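Local coordinates for protein putative xanthine dehydrogenase YAGS fad-binding subunit (PDB 5G5G) that probably oxidises aldehydes in the periplasm as the molybdenum-cofactor-binding chain of a three-subunit enzyme with iron-sulfur and flavin partners, at residues D410-K415 against V431-A436; F590-V595 against V604-A609. All blocks are in the same frame, centred on the assembly; numbering follows the deposited sequence.

Interactions 1 and 2 share one mixed beta sheet and lie with their centres about 8 Å apart. Strand 429-441, which carries the second segment of interaction 1, runs beside strand 584-596, which carries the first segment of interaction 2; Gly432 O and Val593 N, 2.8 Å apart, belong to that seam. Side chains add further ties: Arg606 NH1 is hydrogen-bonded to Phe412 O at 2.8 Å, and Val435 CG2 packs on Phe590 CE2 at 3.5 Å. The end of helix 401-412 rests on three strands, for Phe412 touches His433 on 429-441, Glu592 on 584-596 and Leu608 on 602-612. None of the residues that line the dioxothiomolybdenum pocket belongs to either contact.

Interaction 1: D410-K415 against V431-A436; sequences DKFGWK and VGHGVA
Phe412 and His433 meet rim to rim, CE2 of the phenyl lying 3.7 Å from CD2 of the imidazole. The two planes stand at 83°, but neither ring covers the face of the other, and the centroids are 5.8 Å apart; Phe412 CZ lies in the plane of the imidazole, at its edge. Next to this pair, the Trp414 indole points at the strand, its six-membered end against His433, Gly434 and Val435. Its CZ3 packs on Gly434 C at 3.7 Å, and its CH2 is 3.7 Å from Val435 CG1. Trp414 and Val435 cross at about a right angle. The arrangement lays the C-terminal end of helix 401-412 on strand 429-441, in the five-stranded mixed sheet of the second cofactor-binding family region. Gly413, with a positive phi of 78°, ends the helix, and the chain turns into a 3-10 segment at Trp414, whose CG is anti to the backbone N (chi1 179°), which carries the indole across to the strand. Its NE1 is hydrogen-bonded to Asp375 OD2, and His433 NE2 to Glu592 OE1, which should limit how either ring can turn. Pro376 and Val377 of helix 376-382 also pack on Trp414.

Interaction 2: F590-V595 against V604-A609; sequences FVEVGV and VRRMLA
A classic beta bulge interrupts this antiparallel hairpin: Arg605 and Arg606 both face Glu592, and the register slips by one before Val593 pairs with Val604. Glu592 O takes two backbone N-H groups from the same face of its plane, Arg605 N at 2.8 Å and, in a longer bond, Arg606 N at 3.3 Å, while Glu592 N returns a bond to Arg606 O. Phe590 and Leu608 form a regular hydrogen-bonded pair further along. With chi1 at 177° the Glu592 chain runs straight out from the strand, placing its carboxylate between the two guanidinium groups in two salt bridges. OE2 uses its anti lone pair for Arg605 NE at 2.8 Å, the two groups only 29° from coplanar. OE1 is met by Arg606 NH2 at 2.9 Å on its anti side but well out of the carboxylate plane, though it lies in the guanidinium plane; the planes stand at 80°. The hairpin, strands 584-596 and 602-612, sits in the mixed sheet between strands 429-441 and 669-674. A water 2.9 Å from OE2 donates to it and is weakly linked to Arg606 NE. Arg605 CD lies 3.5 Å from Gly594 N, and Arg605 NH1 has a salt bridge to Asp426. OE1 has a second partner on strand 429-441, and Arg606 makes a cation-pi contact with Phe412. On the other face, Val591 CG1 meets Val604 CG1 at 3.9 Å, and with Val593 and Met607 they pack on helices 619-638 and 698-710.

Interaction 1: D410-K415 against V431-A436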
loop_
_atom_site.group_PDB
_atom_site.type_symbol
_atom_site.label_atom_id
_atom_site.label_comp_id
_atom_site.label_asym_id
_atom_site.label_seq_id
_atom_site.Cartn_x
_atom_site.Cartn_y
_atom_site.Cartn_z
ATOM N N ASP C 410 -28.115 13.334 -7.684
ATOM C CA ASP C 410 -29.409 12.924 -7.097
ATOM C C ASP C 410 -29.220 11.953 -5.928
ATOM O O ASP C 410 -29.805 12.134 -4.875
ATOM C CB ASP C 410 -30.346 12.305 -8.173
ATOM C CG ASP C 410 -30.898 13.351 -9.196
ATOM O OD1 ASP C 410 -30.757 14.576 -8.996
ATOM O OD2 ASP C 410 -31.499 12.934 -10.225
ATOM N N LYS C 411 -28.432 10.912 -6.133
ATOM C CA LYS C 411 -28.214 9.909 -5.110
ATOM C C LYS C 411 -27.473 10.482 -3.916
ATOM O O LYS C 411 -27.792 10.148 -2.782
ATOM C CB LYS C 411 -27.396 8.738 -5.660
ATOM C CG LYS C 411 -27.039 7.684 -4.646
ATOM C CD LYS C 411 -28.252 6.907 -4.134
ATOM C CE LYS C 411 -27.893 5.843 -3.078
ATOM N NZ LYS C 411 -26.627 5.149 -3.420
ATOM N N PHE C 412 -26.475 11.318 -4.186
ATOM C CA PHE C 412 -25.613 11.881 -3.124
ATOM C C PHE C 412 -26.266 12.943 -2.307
ATOM O O PHE C 412 -25.808 13.215 -1.235
ATOM C CB PHE C 412 -24.375 12.465 -3.787
ATOM C CG PHE C 412 -23.290 12.915 -2.845
ATOM C CD1 PHE C 412 -22.426 12.020 -2.267
ATOM C CD2 PHE C 412 -23.086 14.292 -2.635
ATOM C CE1 PHE C 412 -21.357 12.480 -1.459
ATOM C CE2 PHE C 412 -22.012 14.759 -1.870
ATOM C CZ PHE C 412 -21.148 13.843 -1.283
ATOM N N GLY C 413 -27.292 13.587 -2.865
ATOM C CA GLY C 413 -27.913 14.728 -2.244
ATOM C C GLY C 413 -27.071 15.971 -2.433
ATOM O O GLY C 413 -26.929 16.791 -1.494
ATOM N N TRP C 414 -26.592 16.164 -3.667
ATOM C CA TRP C 414 -25.739 17.296 -3.987
ATOM C C TRP C 414 -26.392 18.648 -3.714
ATOM O O TRP C 414 -25.723 19.600 -3.297
ATOM C CB TRP C 414 -25.305 17.212 -5.448
ATOM C CG TRP C 414 -24.461 18.308 -5.880
ATOM C CD1 TRP C 414 -24.820 19.328 -6.684
ATOM C CD2 TRP C 414 -23.097 18.521 -5.523
ATOM N NE1 TRP C 414 -23.734 20.154 -6.894
ATOM C CE2 TRP C 414 -22.669 19.691 -6.180
ATOM C CE3 TRP C 414 -22.172 17.812 -4.737
ATOM C CZ2 TRP C 414 -21.361 20.191 -6.041
ATOM C CZ3 TRP C 414 -20.863 18.314 -4.622
ATOM C CH2 TRP C 414 -20.485 19.471 -5.261
ATOM N N LYS C 415 -27.693 18.748 -3.959
ATOM C CA LYS C 415 -28.347 20.014 -3.705
ATOM C C LYS C 415 -28.347 20.459 -2.241
ATOM O O LYS C 415 -28.589 21.622 -1.948
ATOM C CB LYS C 415 -29.732 20.044 -4.354
ATOM C CG LYS C 415 -29.597 20.040 -5.883
ATOM C CD LYS C 415 -30.742 20.702 -6.615
ATOM C CE LYS C 415 -30.524 20.706 -8.114
ATOM N NZ LYS C 415 -31.006 19.418 -8.714
ATOM N N VAL C 431 -17.472 20.411 7.538
ATOM C CA VAL C 431 -17.931 19.467 6.515
ATOM C C VAL C 431 -18.022 20.124 5.159
ATOM O O VAL C 431 -18.487 21.286 5.029
ATOM C CB VAL C 431 -19.301 18.920 6.882
ATOM C CG1 VAL C 431 -19.785 17.960 5.832
ATOM C CG2 VAL C 431 -19.212 18.222 8.258
ATOM N N GLY C 432 -17.584 19.396 4.150
ATOM C CA GLY C 432 -17.634 19.867 2.778
ATOM C C GLY C 432 -17.997 18.776 1.807
ATOM O O GLY C 432 -17.768 17.587 2.067
ATOM N N HIS C 433 -18.559 19.209 0.665
ATOM C CA HIS C 433 -18.980 18.378 -0.424
ATOM C C HIS C 433 -18.270 18.815 -1.687
ATOM O O HIS C 433 -18.140 20.023 -1.930
ATOM C CB HIS C 433 -20.508 18.469 -0.610
ATOM C CG HIS C 433 -21.275 18.101 0.614
ATOM N ND1 HIS C 433 -21.652 19.029 1.563
ATOM C CD2 HIS C 433 -21.641 16.887 1.105
ATOM C CE1 HIS C 433 -22.296 18.420 2.543
ATOM N NE2 HIS C 433 -22.252 17.113 2.316
ATOM N N GLY C 434 -17.752 17.851 -2.437
ATOM C CA GLY C 434 -17.031 18.094 -3.692
ATOM C C GLY C 434 -17.404 17.112 -4.771
ATOM O O GLY C 434 -17.838 15.984 -4.493
ATOM N N VAL C 435 -17.216 17.548 -6.024
ATOM C CA VAL C 435 -17.430 16.706 -7.157
ATOM C C VAL C 435 -16.300 16.826 -8.140
ATOM O O VAL C 435 -15.658 17.888 -8.234
ATOM C CB VAL C 435 -18.772 17.064 -7.862
ATOM C CG1 VAL C 435 -18.755 18.511 -8.379
ATOM C CG2 VAL C 435 -19.133 16.089 -8.965
ATOM N N ALA C 436 -16.099 15.746 -8.893
ATOM C CA ALA C 436 -15.197 15.769 -10.062
ATOM C C ALA C 436 -15.641 14.727 -11.080
ATOM O O ALA C 436 -16.298 13.717 -10.724
ATOM C CB ALA C 436 -13.747 15.509 -9.661
#

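Interaction 2: F590-V595 against V604-A609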
loop_
_atom_site.group_PDB
_atom_site.type_symbol
_atom_site.label_atom_id
_atom_site.label_comp_id
_atom_site.label_asym_id
_atom_site.label_seq_id
_atom_site.Cartn_x
_atom_site.Cartn_y
_atom_site.Cartn_z
ATOM N N PHE C 590 -18.380 11.914 -6.171
ATOM C CA PHE C 590 -19.004 12.834 -5.197
ATOM C C PHE C 590 -18.498 12.461 -3.812
ATOM O O PHE C 590 -18.534 11.277 -3.461
ATOM C CB PHE C 590 -20.547 12.742 -5.222
ATOM C CG PHE C 590 -21.165 13.272 -6.459
ATOM C CD1 PHE C 590 -21.230 12.473 -7.600
ATOM C CD2 PHE C 590 -21.655 14.591 -6.519
ATOM C CE1 PHE C 590 -21.782 12.973 -8.768
ATOM C CE2 PHE C 590 -22.260 15.066 -7.665
ATOM C CZ PHE C 590 -22.286 14.265 -8.825
ATOM N N VAL C 591 -17.928 13.418 -3.078
ATOM C CA VAL C 591 -17.296 13.160 -1.792
ATOM C C VAL C 591 -17.739 14.142 -0.732
ATOM O O VAL C 591 -17.896 15.347 -1.011
ATOM C CB VAL C 591 -15.746 13.290 -1.911
ATOM C CG1 VAL C 591 -15.101 13.165 -0.550
ATOM C CG2 VAL C 591 -15.211 12.279 -2.905
ATOM N N GLU C 592 -17.938 13.630 0.476
ATOM C CA GLU C 592 -18.125 14.460 1.647
ATOM C C GLU C 592 -16.923 14.262 2.553
ATOM O O GLU C 592 -16.536 13.084 2.827
ATOM C CB GLU C 592 -19.456 14.112 2.353
ATOM C CG GLU C 592 -19.715 14.892 3.641
ATOM C CD GLU C 592 -20.978 14.427 4.355
ATOM O OE1 GLU C 592 -22.064 14.495 3.791
ATOM O OE2 GLU C 592 -20.886 14.030 5.519
ATOM N N VAL C 593 -16.291 15.360 2.985
ATOM C CA VAL C 593 -15.148 15.268 3.878
ATOM C C VAL C 593 -15.388 16.025 5.152
ATOM O O VAL C 593 -16.242 16.946 5.196
ATOM C CB VAL C 593 -13.855 15.866 3.309
ATOM C CG1 VAL C 593 -13.488 15.107 2.092
ATOM C CG2 VAL C 593 -14.023 17.363 3.005
ATOM N N GLY C 594 -14.612 15.679 6.183
ATOM C CA GLY C 594 -14.588 16.477 7.386
ATOM C C GLY C 594 -13.156 17.001 7.525
ATOM O O GLY C 594 -12.200 16.268 7.239
ATOM N N VAL C 595 -13.025 18.250 7.954
ATOM C CA VAL C 595 -11.704 18.824 8.229
ATOM C C VAL C 595 -11.759 19.301 9.676
ATOM O O VAL C 595 -12.639 20.088 10.060
ATOM C CB VAL C 595 -11.322 19.967 7.278
ATOM C CG1 VAL C 595 -9.961 20.579 7.677
ATOM C CG2 VAL C 595 -11.295 19.483 5.812
ATOM N N VAL C 604 -12.364 11.438 5.318
ATOM C CA VAL C 604 -13.444 11.291 4.370
ATOM C C VAL C 604 -14.655 10.675 5.032
ATOM O O VAL C 604 -14.548 9.654 5.704
ATOM C CB VAL C 604 -13.019 10.472 3.162
ATOM C CG1 VAL C 604 -14.109 10.453 2.067
ATOM C CG2 VAL C 604 -11.725 11.052 2.597
ATOM N N ARG C 605 -15.824 11.261 4.788
ATOM C CA ARG C 605 -17.075 10.838 5.392
ATOM C C ARG C 605 -17.986 9.973 4.544
ATOM O O ARG C 605 -18.654 9.102 5.102
ATOM C CB ARG C 605 -17.859 12.035 5.871
ATOM C CG ARG C 605 -17.150 12.720 7.040
ATOM C CD ARG C 605 -17.574 14.166 7.206
ATOM N NE ARG C 605 -18.987 14.303 7.585
ATOM C CZ ARG C 605 -19.452 14.454 8.830
ATOM N NH1 ARG C 605 -18.642 14.494 9.859
ATOM N NH2 ARG C 605 -20.752 14.614 9.022
ATOM N N ARG C 606 -17.997 10.190 3.224
ATOM C CA ARG C 606 -18.846 9.473 2.308
ATOM C C ARG C 606 -18.270 9.654 0.912
ATOM O O ARG C 606 -17.818 10.761 0.571
ATOM C CB ARG C 606 -20.239 10.080 2.399
ATOM C CG ARG C 606 -21.311 9.336 1.673
ATOM C CD ARG C 606 -22.672 9.857 2.168
ATOM N NE ARG C 606 -22.820 11.327 2.262
ATOM C CZ ARG C 606 -23.593 12.089 1.468
ATOM N NH1 ARG C 606 -24.279 11.576 0.471
ATOM N NH2 ARG C 606 -23.702 13.382 1.667
ATOM N N MET C 607 -18.264 8.565 0.130
ATOM C CA MET C 607 -17.883 8.631 -1.288
ATOM C C MET C 607 -18.877 7.896 -2.156
ATOM O O MET C 607 -19.323 6.813 -1.785
ATOM C CB MET C 607 -16.482 8.038 -1.492
ATOM C CG MET C 607 -15.419 8.647 -0.617
ATOM S SD MET C 607 -13.835 7.797 -0.883
ATOM C CE MET C 607 -13.391 8.404 -2.483
ATOM N N LEU C 608 -19.205 8.515 -3.298
ATOM C CA LEU C 608 -20.035 7.909 -4.329
ATOM C C LEU C 608 -19.295 8.001 -5.656
ATOM O O LEU C 608 -18.784 9.058 -6.004
ATOM C CB LEU C 608 -21.394 8.575 -4.451
ATOM C CG LEU C 608 -22.277 8.138 -5.629
ATOM C CD1 LEU C 608 -22.695 6.684 -5.506
ATOM C CD2 LEU C 608 -23.502 9.038 -5.741
ATOM N N ALA C 609 -19.222 6.907 -6.387
ATOM C CA ALA C 609 -18.776 6.910 -7.794
ATOM C C ALA C 609 -19.919 6.404 -8.688
ATOM O O ALA C 609 -20.459 5.317 -8.451
ATOM C CB ALA C 609 -17.576 6.022 -7.980
HETATM O O HOH W 1 -22.468 11.642 5.541
#